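Local coordinates for protein endoglucanase (Thermotoga maritima, PDB 1VHO) that probably works as a metal-dependent aminopeptidase of the M42 family, with two divalent metal ions per subunit, although it is named an endoglucanase, at residues A[181-184]-A[185-189]; A[321-324]-A[325-328]; A[8-11]-A[12-16]; A[164-168]-A[169-173]. All coordinates share one frame; numbering follows the deposited sequence.

Interaction 1: A[181-184]-A[185-189]; sequences VKVL and EFLKR
Lys182 and Glu185, one helical turn apart, run side by side and close a salt bridge, NZ of Lys182 lying 2.8 Å from OE2 of Glu185. The ammonium group comes in on the syn side of that oxygen, 24° out of the carboxylate plane. Bends at chi2 and chi3 (-63° and -75°) bring the end of Lys182 alongside the Glu185 carboxylate, whereas Glu185 stays extended. The same bends carry the lysine methylene CE to 3.7 Å from CZ of Phe186, at the far end of the ring. Over one face of this ring sits O of Lys182, 3.2 Å from CG of Phe186, while the same oxygen accepts the N-H of Phe186 as an ordinary helical bond. With alanine here instead of Lys182, the Glu185 carboxylate is likely to lose its cation, and Phe186 the methylene that packs against its CZ. The apolar side of the turn is Val183 against Leu187, CG1 of the valine 3.9 Å from CD1 of the leucine, both pointing the same way. All this lies near the C-terminal end of helix 171-187: Val183 and Phe186 lean on helix 317-333, Val181 on helices 7-16 and 25-35, and Leu184 on Ile35.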
loop_
_atom_site.group_PDB
_atom_site.type_symbol
_atom_site.label_atom_id
_atom_site.label_comp_id
_atom_site.label_asym_id
_atom_site.label_seq_id
_atom_site.Cartn_x
_atom_site.Cartn_y
_atom_site.Cartn_z
ATOM N N VAL A 181 -8.233 -0.967 -7.526
ATOM C CA VAL A 181 -8.889 -2.131 -8.201
ATOM C C VAL A 181 -10.390 -1.839 -8.310
ATOM O O VAL A 181 -10.993 -2.052 -9.402
ATOM C CB VAL A 181 -8.654 -3.415 -7.380
ATOM C CG1 VAL A 181 -9.579 -4.546 -7.876
ATOM C CG2 VAL A 181 -7.188 -3.853 -7.542
ATOM N N LYS A 182 -10.977 -1.326 -7.233
ATOM C CA LYS A 182 -12.430 -1.012 -7.231
ATOM C C LYS A 182 -12.745 0.114 -8.216
ATOM O O LYS A 182 -13.824 0.112 -8.844
ATOM C CB LYS A 182 -12.925 -0.700 -5.827
ATOM C CG LYS A 182 -12.915 -1.901 -4.861
ATOM C CD LYS A 182 -13.844 -3.035 -5.291
ATOM C CE LYS A 182 -15.298 -2.719 -5.040
ATOM N NZ LYS A 182 -16.185 -3.856 -5.371
ATOM N N VAL A 183 -11.868 1.106 -8.356
ATOM C CA VAL A 183 -12.154 2.165 -9.355
ATOM C C VAL A 183 -12.353 1.536 -10.749
ATOM O O VAL A 183 -13.258 1.893 -11.503
ATOM C CB VAL A 183 -10.969 3.138 -9.461
ATOM C CG1 VAL A 183 -11.121 4.119 -10.632
ATOM C CG2 VAL A 183 -10.824 3.937 -8.169
ATOM N N LEU A 184 -11.441 0.630 -11.137
ATOM C CA LEU A 184 -11.555 -0.007 -12.463
ATOM C C LEU A 184 -12.849 -0.778 -12.574
ATOM O O LEU A 184 -13.559 -0.691 -13.596
ATOM C CB LEU A 184 -10.324 -0.877 -12.730
ATOM C CG LEU A 184 -9.017 -0.086 -12.937
ATOM C CD1 LEU A 184 -7.823 -1.025 -12.925
ATOM C CD2 LEU A 184 -9.028 0.655 -14.279
ATOM N N GLU A 185 -13.253 -1.482 -11.516
ATOM C CA GLU A 185 -14.509 -2.201 -11.531
ATOM C C GLU A 185 -15.670 -1.240 -11.733
ATOM O O GLU A 185 -16.517 -1.472 -12.600
ATOM C CB GLU A 185 -14.702 -3.049 -10.274
ATOM C CG GLU A 185 -16.027 -3.800 -10.303
ATOM C CD GLU A 185 -16.485 -4.249 -8.942
ATOM O OE1 GLU A 185 -17.714 -4.452 -8.779
ATOM O OE2 GLU A 185 -15.663 -4.348 -8.027
ATOM N N PHE A 186 -15.699 -0.124 -10.996
ATOM C CA PHE A 186 -16.772 0.854 -11.144
ATOM C C PHE A 186 -16.813 1.576 -12.480
ATOM O O PHE A 186 -17.918 1.920 -12.944
ATOM C CB PHE A 186 -16.624 1.907 -10.014
ATOM C CG PHE A 186 -16.823 1.314 -8.634
ATOM C CD1 PHE A 186 -17.402 0.074 -8.444
ATOM C CD2 PHE A 186 -16.449 2.052 -7.518
ATOM C CE1 PHE A 186 -17.575 -0.448 -7.176
ATOM C CE2 PHE A 186 -16.643 1.563 -6.247
ATOM C CZ PHE A 186 -17.212 0.308 -6.056
ATOM N N LEU A 187 -15.696 1.844 -13.125
ATOM C CA LEU A 187 -15.613 2.525 -14.389
ATOM C C LEU A 187 -16.306 1.764 -15.525
ATOM O O LEU A 187 -16.686 2.387 -16.528
ATOM C CB LEU A 187 -14.201 2.867 -14.795
ATOM C CG LEU A 187 -13.571 4.047 -14.008
ATOM C CD1 LEU A 187 -12.095 4.173 -14.388
ATOM C CD2 LEU A 187 -14.298 5.344 -14.349
ATOM N N LYS A 188 -16.449 0.461 -15.367
ATOM C CA LYS A 188 -17.165 -0.351 -16.354
ATOM C C LYS A 188 -18.589 0.093 -16.596
ATOM O O LYS A 188 -19.140 -0.119 -17.705
ATOM C CB LYS A 188 -17.150 -1.822 -15.837
ATOM C CG LYS A 188 -15.728 -2.360 -16.138
ATOM C CD LYS A 188 -15.692 -2.606 -17.632
ATOM C CE LYS A 188 -14.328 -2.788 -18.238
ATOM N NZ LYS A 188 -14.494 -3.867 -19.303
ATOM N N ARG A 189 -19.231 0.785 -15.678
ATOM C CA ARG A 189 -20.599 1.240 -15.808
ATOM C C ARG A 189 -20.772 2.521 -16.611
ATOM O O ARG A 189 -21.888 2.935 -16.915
ATOM C CB ARG A 189 -21.122 1.571 -14.387
#

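Interaction 2: A[321-324]-A[325-328]; sequences EELA and RLLS. With SO4 (sulfate ion), chain D.
Arg325 holds Glu322 with one hand and a sulfate ion with the other. The grip on Glu322 is side-on and double: NE of Arg325 donates to OE1 of Glu322 at 2.8 Å, and NH2 of Arg325 to OE2 of Glu322 at 2.9 Å. Both oxygens lie close to the guanidinium plane, the bonds are nearly straight, and the two flat groups are turned only 26° from each other. Glu322 curls back toward the arginine through its bend at chi2 (-71°), and Arg325 turns its head at chi3 (76°) to meet it. NH1 of Arg325 donates to O3 of the sulfate, probably a guest from the crystallisation liquor, at 2.8 Å. ND1 of His269 also bonds the sulfate, and the backbone O of His269 accepts from NH2 of Arg325. With anions and a carbonyl around it, the guanidinium is likely to be firmly fixed in rotation. Further along, OG of Ser328 donates back to O of Arg325, 2.8 Å away. On the buried side the Leu323 and Leu327 side chains cross at a slant, CD1 of Leu323 lying 4.0 Å from CG of Leu327. Here helix 317-333 is wedged between helix 171-187, touched by Ala324, Leu327 and Ser328, helix 256-268 under Leu326, and strand 222-229 against Leu323 and Leu327.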
loop_
_atom_site.group_PDB
_atom_site.type_symbol
_atom_site.label_atom_id
_atom_site.label_comp_id
_atom_site.label_asym_id
_atom_site.label_seq_id
_atom_site.Cartn_x
_atom_site.Cartn_y
_atom_site.Cartn_z
ATOM N N GLU A 321 -14.359 1.782 -0.564
ATOM C CA GLU A 321 -15.319 1.802 -1.666
ATOM C C GLU A 321 -15.759 3.207 -2.037
ATOM O O GLU A 321 -15.924 3.489 -3.214
ATOM C CB GLU A 321 -16.609 1.049 -1.269
ATOM C CG GLU A 321 -16.371 -0.316 -0.707
ATOM C CD GLU A 321 -17.675 -1.107 -0.543
ATOM O OE1 GLU A 321 -18.542 -0.649 0.229
ATOM O OE2 GLU A 321 -17.742 -2.143 -1.212
ATOM N N GLU A 322 -16.045 4.058 -1.023
ATOM C CA GLU A 322 -16.456 5.430 -1.341
ATOM C C GLU A 322 -15.362 6.191 -2.051
ATOM O O GLU A 322 -15.650 6.961 -2.962
ATOM C CB GLU A 322 -16.956 6.199 -0.102
ATOM C CG GLU A 322 -18.317 5.650 0.374
ATOM C CD GLU A 322 -19.440 6.017 -0.594
ATOM O OE1 GLU A 322 -19.745 5.232 -1.511
ATOM O OE2 GLU A 322 -20.005 7.121 -0.517
ATOM N N LEU A 323 -14.077 5.975 -1.695
ATOM C CA LEU A 323 -13.012 6.643 -2.447
ATOM C C LEU A 323 -13.036 6.173 -3.891
ATOM O O LEU A 323 -12.838 6.939 -4.859
ATOM C CB LEU A 323 -11.643 6.429 -1.767
ATOM C CG LEU A 323 -10.462 7.087 -2.487
ATOM C CD1 LEU A 323 -10.807 8.535 -2.898
ATOM C CD2 LEU A 323 -9.181 7.106 -1.663
ATOM N N ALA A 324 -13.137 4.822 -4.094
ATOM C CA ALA A 324 -13.147 4.355 -5.486
ATOM C C ALA A 324 -14.377 4.918 -6.251
ATOM O O ALA A 324 -14.258 5.237 -7.423
ATOM C CB ALA A 324 -13.249 2.821 -5.465
ATOM N N ARG A 325 -15.513 5.012 -5.579
ATOM C CA ARG A 325 -16.716 5.578 -6.224
ATOM C C ARG A 325 -16.431 7.005 -6.643
ATOM O O ARG A 325 -16.705 7.433 -7.772
ATOM C CB ARG A 325 -17.934 5.503 -5.252
ATOM C CG ARG A 325 -19.249 5.970 -5.916
ATOM C CD ARG A 325 -20.458 5.560 -5.087
ATOM N NE ARG A 325 -20.679 6.379 -3.886
ATOM C CZ ARG A 325 -21.364 7.523 -3.890
ATOM N NH1 ARG A 325 -21.913 8.025 -5.012
ATOM N NH2 ARG A 325 -21.509 8.193 -2.758
ATOM N N LEU A 326 -15.853 7.810 -5.732
ATOM C CA LEU A 326 -15.499 9.185 -6.077
ATOM C C LEU A 326 -14.521 9.247 -7.218
ATOM O O LEU A 326 -14.677 10.083 -8.133
ATOM C CB LEU A 326 -14.786 9.834 -4.834
ATOM C CG LEU A 326 -14.277 11.256 -5.081
ATOM C CD1 LEU A 326 -15.426 12.159 -5.562
ATOM C CD2 LEU A 326 -13.679 11.834 -3.777
ATOM N N LEU A 327 -13.457 8.417 -7.228
ATOM C CA LEU A 327 -12.461 8.482 -8.292
ATOM C C LEU A 327 -13.091 8.094 -9.658
ATOM O O LEU A 327 -12.742 8.700 -10.682
ATOM C CB LEU A 327 -11.228 7.573 -8.095
ATOM C CG LEU A 327 -10.347 7.879 -6.867
ATOM C CD1 LEU A 327 -9.110 6.961 -6.850
ATOM C CD2 LEU A 327 -9.902 9.324 -6.883
ATOM N N SER A 328 -13.980 7.122 -9.644
ATOM C CA SER A 328 -14.678 6.744 -10.892
ATOM C C SER A 328 -15.508 7.971 -11.343
ATOM O O SER A 328 -15.533 8.267 -12.550
ATOM C CB SER A 328 -15.519 5.505 -10.745
ATOM O OG SER A 328 -16.692 5.640 -9.924
HETATM S S SO4 D . -23.803 7.720 -7.843
HETATM O O1 SO4 D . -24.905 7.045 -7.050
HETATM O O2 SO4 D . -23.834 9.163 -7.446
HETATM O O3 SO4 D . -22.505 7.061 -7.527
HETATM O O4 SO4 D . -24.123 7.581 -9.302
#

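Interaction 3: A[8-11]-A[12-16]; sequences GKLL and MELSN
NZ of Lys9 reaches one turn along the helix to OE2 of Glu13, a 2.7 Å salt bridge that uses the anti lone pair of that oxygen, the one facing away from OE1. OE1 has its own partner, the hydroxyl of Tyr30 on helix 25-35, which leaves the carboxylate tethered at both oxygens. Lys9 starts with CG opposite the backbone N (chi1 -179°) and then bends at each later torsion to swing its end over to the glutamate. Lys9 would probably lose its anchor, and the Tyr30 hydroxyl its carboxylate partner, if an alanine stood in place of Glu13. This is an i to i+4 pair on helix 7-16, near the N terminus of the M42 peptidase chain, and regular backbone bonds run beneath it, such as N of Glu13 to O of Lys9 at 3.0 Å. The selenomethionine Met12 crosses Lys9 at about a right angle, its bent end placing CE 4.0 Å from CD of Lys9 and 3.7 Å from O of Gly8. On the buried side Leu10 and Leu14 lie alongside each other, their CD1 atoms 3.9 Å apart; Leu14 also packs on Cys177 and Ile31, and Leu11 on Val320 of helix 317-333.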
loop_
_atom_site.group_PDB
_atom_site.type_symbol
_atom_site.label_atom_id
_atom_site.label_comp_id
_atom_site.label_asym_id
_atom_site.label_seq_id
_atom_site.Cartn_x
_atom_site.Cartn_y
_atom_site.Cartn_z
ATOM N N GLY A 8 -14.329 -5.998 1.493
ATOM C CA GLY A 8 -13.631 -6.533 2.685
ATOM C C GLY A 8 -12.787 -7.723 2.317
ATOM O O GLY A 8 -11.599 -7.851 2.743
ATOM N N LYS A 9 -13.338 -8.638 1.533
ATOM C CA LYS A 9 -12.575 -9.822 1.110
ATOM C C LYS A 9 -11.382 -9.456 0.225
ATOM O O LYS A 9 -10.337 -10.093 0.347
ATOM C CB LYS A 9 -13.449 -10.840 0.382
ATOM C CG LYS A 9 -12.704 -12.103 -0.049
ATOM C CD LYS A 9 -12.060 -12.812 1.146
ATOM C CE LYS A 9 -12.136 -14.339 0.967
ATOM N NZ LYS A 9 -10.814 -14.865 0.473
ATOM N N LEU A 10 -11.532 -8.495 -0.683
ATOM C CA LEU A 10 -10.443 -8.059 -1.553
ATOM C C LEU A 10 -9.294 -7.506 -0.688
ATOM O O LEU A 10 -8.121 -7.743 -0.974
ATOM C CB LEU A 10 -10.907 -6.947 -2.509
ATOM C CG LEU A 10 -9.837 -6.181 -3.302
ATOM C CD1 LEU A 10 -9.113 -7.058 -4.290
ATOM C CD2 LEU A 10 -10.535 -5.020 -4.056
ATOM N N LEU A 11 -9.660 -6.679 0.298
ATOM C CA LEU A 11 -8.661 -6.117 1.215
ATOM C C LEU A 11 -7.978 -7.230 2.005
ATOM O O LEU A 11 -6.739 -7.110 2.157
ATOM C CB LEU A 11 -9.339 -5.108 2.148
ATOM C CG LEU A 11 -9.799 -3.812 1.436
ATOM C CD1 LEU A 11 -10.673 -2.992 2.403
ATOM C CD2 LEU A 11 -8.590 -2.989 0.987
HETATM N N MSE A 12 -8.683 -8.203 2.528
HETATM C CA MSE A 12 -7.995 -9.295 3.256
HETATM C C MSE A 12 -7.047 -10.071 2.366
HETATM O O MSE A 12 -5.868 -10.359 2.732
HETATM C CB MSE A 12 -9.072 -10.222 3.872
HETATM C CG MSE A 12 -9.720 -9.566 5.091
HETATM SE SE MSE A 12 -10.838 -10.873 5.960
HETATM C CE MSE A 12 -12.233 -10.971 4.691
ATOM N N GLU A 13 -7.443 -10.308 1.103
ATOM C CA GLU A 13 -6.579 -11.065 0.200
ATOM C C GLU A 13 -5.326 -10.236 -0.134
ATOM O O GLU A 13 -4.242 -10.824 -0.155
ATOM C CB GLU A 13 -7.282 -11.497 -1.099
ATOM C CG GLU A 13 -8.401 -12.492 -0.814
ATOM C CD GLU A 13 -8.985 -13.139 -2.075
ATOM O OE1 GLU A 13 -8.754 -12.751 -3.222
ATOM O OE2 GLU A 13 -9.742 -14.102 -1.887
ATOM N N LEU A 14 -5.486 -8.925 -0.307
ATOM C CA LEU A 14 -4.324 -8.067 -0.653
ATOM C C LEU A 14 -3.372 -7.990 0.535
ATOM O O LEU A 14 -2.171 -8.076 0.373
ATOM C CB LEU A 14 -4.779 -6.665 -1.066
ATOM C CG LEU A 14 -5.394 -6.550 -2.494
ATOM C CD1 LEU A 14 -6.094 -5.193 -2.649
ATOM C CD2 LEU A 14 -4.274 -6.717 -3.505
ATOM N N SER A 15 -3.958 -7.888 1.727
ATOM C CA SER A 15 -3.137 -7.838 2.953
ATOM C C SER A 15 -2.348 -9.131 3.162
ATOM O O SER A 15 -1.153 -9.076 3.531
ATOM C CB SER A 15 -4.117 -7.613 4.114
ATOM O OG SER A 15 -3.406 -7.769 5.343
ATOM N N ASN A 16 -2.967 -10.281 2.905
ATOM C CA ASN A 16 -2.290 -11.566 3.140
ATOM C C ASN A 16 -1.165 -11.869 2.169
ATOM O O ASN A 16 -0.270 -12.644 2.553
ATOM C CB ASN A 16 -3.288 -12.731 3.153
ATOM C CG ASN A 16 -4.190 -12.691 4.376
ATOM O OD1 ASN A 16 -3.853 -12.151 5.427
ATOM N ND2 ASN A 16 -5.372 -13.306 4.263
#

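Interaction 4: A[164-168]-A[169-173]; sequences GKVVG and KALDN
Leu171 folds back from the first turn of its helix onto the strand that leads into it. Its CB already points at the strand, and CG, lying opposite its own carbonyl carbon (chi1 -67°), comes to 3.9 Å from O of Gly168. From there CD1 does most of the touching. It lies 3.5 Å from N of Gly168 and almost as near to O of the same residue. It also comes to 4.3 Å from CG1 of Val166, whose CB faces it. One methyl thus spans the backbone from Val166 to Gly168, an apolar contact in which the glycine offers its bare main chain. The turn between is made by Lys169 and Ala170. Ala170 takes a left-handed backbone conformation (phi 54°) and occupies the N-cap position, its O receiving the N-H of Asn173 at 3.1 Å. CB of Lys169 points away from the strand, and NZ forms salt bridges with Glu70 and Asp18, while O of Lys169 accepts from Ser15. Asp172, just after the leucine, is predicted to bridge the two metal ions, so this turn sets a probable metal ligand at the start of helix 171-187; its OD1 is also paired with Arg281. Strand 165-168 is the middle one of a three-stranded antiparallel sheet between 160-162 and 313-315, with helix 7-16 packed on Val166 and Leu171.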
loop_
_atom_site.group_PDB
_atom_site.type_symbol
_atom_site.label_atom_id
_atom_site.label_comp_id
_atom_site.label_asym_id
_atom_site.label_seq_id
_atom_site.Cartn_x
_atom_site.Cartn_y
_atom_site.Cartn_z
ATOM N N GLY A 164 -17.303 -4.708 10.932
ATOM C CA GLY A 164 -17.281 -3.977 9.685
ATOM C C GLY A 164 -15.870 -3.485 9.295
ATOM O O GLY A 164 -15.809 -2.643 8.388
ATOM N N LYS A 165 -14.838 -3.751 10.070
ATOM C CA LYS A 165 -13.484 -3.278 9.726
ATOM C C LYS A 165 -12.641 -4.467 9.238
ATOM O O LYS A 165 -13.030 -5.614 9.472
ATOM C CB LYS A 165 -12.787 -2.713 10.951
ATOM C CG LYS A 165 -13.546 -1.620 11.712
ATOM C CD LYS A 165 -13.760 -0.409 10.807
ATOM C CE LYS A 165 -14.251 0.780 11.652
ATOM N NZ LYS A 165 -15.760 0.726 11.749
ATOM N N VAL A 166 -11.551 -4.184 8.563
ATOM C CA VAL A 166 -10.609 -5.197 8.093
ATOM C C VAL A 166 -9.296 -4.901 8.866
ATOM O O VAL A 166 -8.945 -3.745 8.940
ATOM C CB VAL A 166 -10.325 -5.162 6.586
ATOM C CG1 VAL A 166 -9.144 -6.082 6.213
ATOM C CG2 VAL A 166 -11.583 -5.746 5.885
ATOM N N VAL A 167 -8.700 -5.929 9.436
ATOM C CA VAL A 167 -7.449 -5.765 10.205
ATOM C C VAL A 167 -6.406 -6.703 9.577
ATOM O O VAL A 167 -6.700 -7.867 9.291
ATOM C CB VAL A 167 -7.667 -6.173 11.676
ATOM C CG1 VAL A 167 -6.355 -6.090 12.450
ATOM C CG2 VAL A 167 -8.688 -5.240 12.368
ATOM N N GLY A 168 -5.204 -6.170 9.316
ATOM C CA GLY A 168 -4.189 -7.044 8.702
ATOM C C GLY A 168 -2.938 -6.230 8.381
ATOM O O GLY A 168 -2.857 -5.030 8.654
ATOM N N LYS A 169 -1.883 -6.972 8.030
ATOM C CA LYS A 169 -0.614 -6.314 7.755
ATOM C C LYS A 169 -0.686 -5.541 6.432
ATOM O O LYS A 169 -1.473 -5.911 5.541
ATOM C CB LYS A 169 0.563 -7.315 7.642
ATOM C CG LYS A 169 0.323 -8.383 6.502
ATOM C CD LYS A 169 1.607 -9.226 6.410
ATOM C CE LYS A 169 1.511 -10.343 5.354
ATOM N NZ LYS A 169 1.634 -9.864 3.959
ATOM N N ALA A 170 0.265 -4.633 6.279
ATOM C CA ALA A 170 0.437 -3.911 5.004
ATOM C C ALA A 170 -0.746 -3.192 4.415
ATOM O O ALA A 170 -0.642 -2.732 3.242
ATOM C CB ALA A 170 0.954 -4.906 3.930
ATOM N N LEU A 171 -1.767 -2.866 5.209
ATOM C CA LEU A 171 -2.873 -2.079 4.638
ATOM C C LEU A 171 -2.473 -0.675 4.317
ATOM O O LEU A 171 -3.102 -0.001 3.487
ATOM C CB LEU A 171 -4.106 -2.188 5.562
ATOM C CG LEU A 171 -4.737 -3.567 5.628
ATOM C CD1 LEU A 171 -5.663 -3.713 6.840
ATOM C CD2 LEU A 171 -5.534 -3.908 4.367
ATOM N N ASP A 172 -1.385 -0.116 4.916
ATOM C CA ASP A 172 -0.950 1.220 4.595
ATOM C C ASP A 172 -0.683 1.374 3.095
ATOM O O ASP A 172 -0.647 2.511 2.618
ATOM C CB ASP A 172 0.219 1.698 5.468
ATOM C CG ASP A 172 1.362 0.682 5.453
ATOM O OD1 ASP A 172 1.915 0.428 4.375
ATOM O OD2 ASP A 172 1.657 0.091 6.501
ATOM N N ASN A 173 -0.388 0.274 2.368
ATOM C CA ASN A 173 -0.289 0.370 0.922
ATOM C C ASN A 173 -1.406 -0.461 0.257
ATOM O O ASN A 173 -2.000 -0.084 -0.760
ATOM C CB ASN A 173 1.062 -0.189 0.402
ATOM C CG ASN A 173 2.188 0.796 0.671
ATOM O OD1 ASN A 173 1.920 2.009 0.763
ATOM N ND2 ASN A 173 3.440 0.338 0.642
#

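From the N terminus, interaction 3 comes first on helix 7-16, followed by interaction 4 where strand 165-168 turns into helix 171-187, interaction 1 near the other end of that helix, and interaction 2 on the C-terminal helix 317-333. Each joins two adjoining segments, so none closes a long loop, and they follow in series without nesting or crossing. Their ties are in space. Helix 7-16 bridges two of them: Ser15 and Met12 meet 164-173, while Leu10 meets Val181 and Lys182. Interactions 1 and 2 pack directly, Val183 against Ala324 and Leu327, joining helix 171-187 to helix 317-333.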